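Local coordinates for protein coclaurine N-methyltransferase (Coptis japonica, PDB 6GKV) that catalyses the S-adenosylmethionine-dependent N-methylation of coclaurine and related tetrahydroisoquinolines in alkaloid biosynthesis, and works as a homodimer, at residues Thr287-Glu290 with Trp291-Leu295; Asp296-Leu299 with Asp300-Lys303. All coordinates share one frame; numbering follows the deposited sequence.

Contact 1 of 2, residues Thr287-Glu290 with Trp291-Leu295; sequences TNEE and WLKRL
Thr287 and Trp291, one helical turn apart, run side by side on the buried flank of the helix. Methyl CG2 of Thr287 sits over the six-membered ring of Trp291 in a CH-pi contact, 3.8 Å from the ring centroid and 19° off its normal. Having CG2 anti to the backbone N aims this methyl at the indole, while OG1 turns back to the carbonyl O of His283, so a threonine serves both needs. Asn288 comes to the same ring obliquely, its amide plane 82° from the indole, with OD1 3.5 Å from Trp291 CE3. That buried oxygen has no polar partner in the model, whereas ND2 bonds to Phe284 O, which probably fixes the flip of the amide. Leu104, Met85 and Cys327 also pack against the indole, and a broad, largely apolar ring suits such a place. With an alanine here the Thr287 methyl is likely to lose its aromatic bed, and a gap to open beside Asn288. The solvent side is looser: Glu290, bent at chi2, and the extended Lys293 point the same way and join in a salt bridge, OE2 to NZ 2.9 Å, with NZ on the syn side but 34° out of the carboxylate plane. Glu289 OE2 remains 4.4 Å from Lys293 NZ, too far to share that bridge. Backbone bonds such as Trp291 N to Thr287 O, 3.1 Å, repeat at i to i+4. This is an amphipathic alpha-helix whose buried face helps line the tetrahydroisoquinoline pocket, where Asn288 touches the bound N-methylheliamine.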
# COMPACT_ATOMS: atom_id res chain seq x y z
N THR A 287 -12.71 -23.00 2.14
CA THR A 287 -13.18 -23.32 0.80
C THR A 287 -12.49 -24.58 0.24
O THR A 287 -13.14 -25.51 -0.18
CB THR A 287 -12.95 -22.13 -0.16
OG1 THR A 287 -13.75 -21.02 0.25
CG2 THR A 287 -13.36 -22.48 -1.54
N ASN A 288 -11.16 -24.56 0.24
CA ASN A 288 -10.36 -25.66 -0.24
C ASN A 288 -10.61 -26.92 0.57
O ASN A 288 -10.47 -28.05 0.06
CB ASN A 288 -8.87 -25.32 -0.19
CG ASN A 288 -8.42 -24.46 -1.36
OD1 ASN A 288 -8.18 -24.98 -2.45
ND2 ASN A 288 -8.24 -23.16 -1.13
N GLU A 289 -10.95 -26.73 1.85
CA GLU A 289 -11.23 -27.83 2.77
C GLU A 289 -12.56 -28.49 2.44
O GLU A 289 -12.74 -29.69 2.62
CB GLU A 289 -11.23 -27.33 4.23
CG GLU A 289 -11.60 -28.36 5.28
CD GLU A 289 -11.63 -27.78 6.72
OE1 GLU A 289 -11.73 -26.55 6.87
OE2 GLU A 289 -11.57 -28.58 7.69
N GLU A 290 -13.51 -27.70 1.98
CA GLU A 290 -14.83 -28.25 1.68
C GLU A 290 -14.77 -29.01 0.36
O GLU A 290 -15.47 -30.00 0.18
CB GLU A 290 -15.89 -27.13 1.66
CG GLU A 290 -16.17 -26.51 3.04
CD GLU A 290 -16.84 -27.48 4.02
OE1 GLU A 290 -17.83 -28.14 3.62
OE2 GLU A 290 -16.39 -27.58 5.19
N TRP A 291 -13.91 -28.53 -0.53
CA TRP A 291 -13.64 -29.17 -1.80
C TRP A 291 -13.01 -30.55 -1.57
O TRP A 291 -13.42 -31.55 -2.18
CB TRP A 291 -12.70 -28.30 -2.64
CG TRP A 291 -13.33 -27.08 -3.25
CD1 TRP A 291 -14.66 -26.83 -3.40
CD2 TRP A 291 -12.64 -25.94 -3.78
NE1 TRP A 291 -14.84 -25.61 -4.01
CE2 TRP A 291 -13.61 -25.04 -4.25
CE3 TRP A 291 -11.28 -25.59 -3.91
CZ2 TRP A 291 -13.29 -23.82 -4.84
CZ3 TRP A 291 -10.96 -24.37 -4.50
CH2 TRP A 291 -11.96 -23.51 -4.96
N LEU A 292 -12.02 -30.59 -0.69
CA LEU A 292 -11.32 -31.83 -0.36
C LEU A 292 -12.26 -32.87 0.24
O LEU A 292 -12.22 -34.03 -0.16
CB LEU A 292 -10.17 -31.53 0.59
CG LEU A 292 -9.42 -32.73 1.16
CD1 LEU A 292 -8.73 -33.51 0.04
CD2 LEU A 292 -8.41 -32.28 2.24
N LYS A 293 -13.11 -32.47 1.19
CA LYS A 293 -14.13 -33.37 1.74
C LYS A 293 -14.99 -33.96 0.63
O LYS A 293 -15.39 -35.12 0.70
CB LYS A 293 -15.06 -32.66 2.73
CG LYS A 293 -14.52 -32.44 4.14
CD LYS A 293 -15.50 -31.57 4.95
CE LYS A 293 -14.87 -31.01 6.22
NZ LYS A 293 -15.69 -29.91 6.84
N ARG A 294 -15.28 -33.15 -0.38
CA ARG A 294 -16.15 -33.59 -1.46
C ARG A 294 -15.48 -34.59 -2.38
O ARG A 294 -16.14 -35.47 -2.91
CB ARG A 294 -16.66 -32.40 -2.26
CG ARG A 294 -17.73 -31.65 -1.52
CD ARG A 294 -18.12 -30.34 -2.18
NE ARG A 294 -19.26 -29.78 -1.46
CZ ARG A 294 -20.49 -29.72 -1.95
NH1 ARG A 294 -20.75 -30.16 -3.18
NH2 ARG A 294 -21.46 -29.20 -1.21
N LEU A 295 -14.17 -34.45 -2.57
CA LEU A 295 -13.41 -35.46 -3.30
C LEU A 295 -13.56 -36.82 -2.62
O LEU A 295 -14.28 -37.69 -3.11
CB LEU A 295 -11.94 -35.07 -3.39
CG LEU A 295 -11.63 -33.89 -4.30
CD1 LEU A 295 -10.12 -33.68 -4.43
CD2 LEU A 295 -12.26 -34.12 -5.65

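Contact 2 of 2, residues Asp296-Leu299 with Asp300-Lys303; sequences DANL and DVIK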
# COMPACT_ATOMS: atom_id res chain seq x y z
N ASP A 296 -12.91 -36.98 -1.47
CA ASP A 296 -12.88 -38.22 -0.69
C ASP A 296 -14.23 -38.92 -0.46
O ASP A 296 -14.29 -40.14 -0.27
CB ASP A 296 -12.26 -37.94 0.68
CG ASP A 296 -10.84 -37.42 0.58
OD1 ASP A 296 -10.17 -37.76 -0.42
OD2 ASP A 296 -10.42 -36.66 1.48
N ALA A 297 -15.30 -38.15 -0.47
CA ALA A 297 -16.63 -38.70 -0.23
C ALA A 297 -17.24 -39.25 -1.53
O ALA A 297 -18.21 -40.01 -1.51
CB ALA A 297 -17.53 -37.63 0.40
N ASN A 298 -16.67 -38.86 -2.67
CA ASN A 298 -17.21 -39.32 -3.95
C ASN A 298 -16.13 -39.96 -4.79
O ASN A 298 -16.14 -39.83 -6.01
CB ASN A 298 -17.83 -38.16 -4.73
CG ASN A 298 -18.81 -37.38 -3.91
OD1 ASN A 298 -19.98 -37.75 -3.76
ND2 ASN A 298 -18.34 -36.27 -3.36
N LEU A 299 -15.21 -40.65 -4.14
CA LEU A 299 -14.18 -41.38 -4.85
C LEU A 299 -14.81 -42.49 -5.68
O LEU A 299 -14.27 -42.89 -6.71
CB LEU A 299 -13.15 -41.96 -3.88
CG LEU A 299 -12.32 -40.84 -3.25
CD1 LEU A 299 -11.41 -41.37 -2.14
CD2 LEU A 299 -11.52 -40.12 -4.33
N ASP A 300 -15.97 -42.97 -5.24
CA ASP A 300 -16.66 -44.04 -5.94
C ASP A 300 -17.10 -43.62 -7.36
O ASP A 300 -17.17 -44.46 -8.25
CB ASP A 300 -17.87 -44.54 -5.13
CG ASP A 300 -18.85 -43.44 -4.76
OD1 ASP A 300 -18.43 -42.27 -4.64
OD2 ASP A 300 -20.06 -43.75 -4.58
N VAL A 301 -17.37 -42.33 -7.58
CA VAL A 301 -17.80 -41.80 -8.89
C VAL A 301 -16.66 -41.04 -9.60
O VAL A 301 -16.64 -40.94 -10.84
CB VAL A 301 -19.05 -40.88 -8.74
CG1 VAL A 301 -18.84 -39.86 -7.65
CG2 VAL A 301 -19.39 -40.17 -10.06
N ILE A 302 -15.71 -40.54 -8.83
CA ILE A 302 -14.58 -39.82 -9.40
C ILE A 302 -13.55 -40.78 -10.02
O ILE A 302 -13.00 -40.52 -11.08
CB ILE A 302 -13.90 -38.93 -8.35
CG1 ILE A 302 -14.85 -37.80 -7.93
CG2 ILE A 302 -12.60 -38.34 -8.89
CD1 ILE A 302 -14.27 -36.80 -6.94
N LYS A 303 -13.33 -41.92 -9.36
CA LYS A 303 -12.36 -42.91 -9.84
C LYS A 303 -12.71 -43.43 -11.26
O LYS A 303 -11.86 -43.41 -12.14
CB LYS A 303 -12.25 -44.07 -8.84
CG LYS A 303 -11.29 -45.17 -9.23
CD LYS A 303 -9.92 -44.90 -8.63
CE LYS A 303 -8.88 -45.87 -9.13
NZ LYS A 303 -7.59 -45.62 -8.46
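The peptide carbonyl of Asn298 is the flat group on which Val301 and Ile302 converge. Ile302 N lies in the carbonyl plane and bonds to Asn298 O at 2.9 Å, with a C=O...N angle of 158°. Val301 N approaches above that plane, 64° out of it, and makes a longer bond of 3.2 Å to the same oxygen. One acceptor thus holds two amides of the new helix's first turn. Carbon closes round it too: Ile302 CG1 comes within 3.1 Å of Asn298 O, and Val301 CG1 within 3.2 Å of the same atom. With CG1 between its backbone N and carbonyl carbon (chi1 49°), Val301 brings this methyl back over the turn. The side-chain carboxylate of Asp300 also folds back, OD1 standing 3.3 Å from Asn298 CA. Asn298 occupies the N-cap position, yet its side chain makes no capping bond; ND2 reaches back to Arg294 O in the preceding helix. Leu299 O then accepts from Lys303 N, continuing the i to i+4 pattern. Apolar Ile302 suits its buried place against Phe81 and Ile84, while Val301 touches Ile84 from a more exposed position, and Leu299 rests on Ile320 and Arg324 of helix 313-335. Helix 281-297 here gives way to helix 299-309 at Asn298, an N-cap position that opens one helix directly after another, its carbonyl accepting from the amides three and four residues on.

In the fold
Contacts 1 and 2 follow one another along the chain, their centres 12 Å apart, and both draw on helix 281-297. Contact 1 is the more buried, its centre about 15 Å from the centre of the chain, and combines aromatic packing near the ligands with a charged outer side. Contact 2 lies near the surface, its centre about 24 Å from that of the chain and away from the cofactor and substrate pockets, where backbone bonding turns the chain into helix 299-309. The two touch where Leu295 CD2 packs on Ile302 CD1 at 3.6 Å. Helices 79-85 and 313-335 serve both, receiving Trp291 and Leu295 from the first and Ile302 and Leu299 from the second.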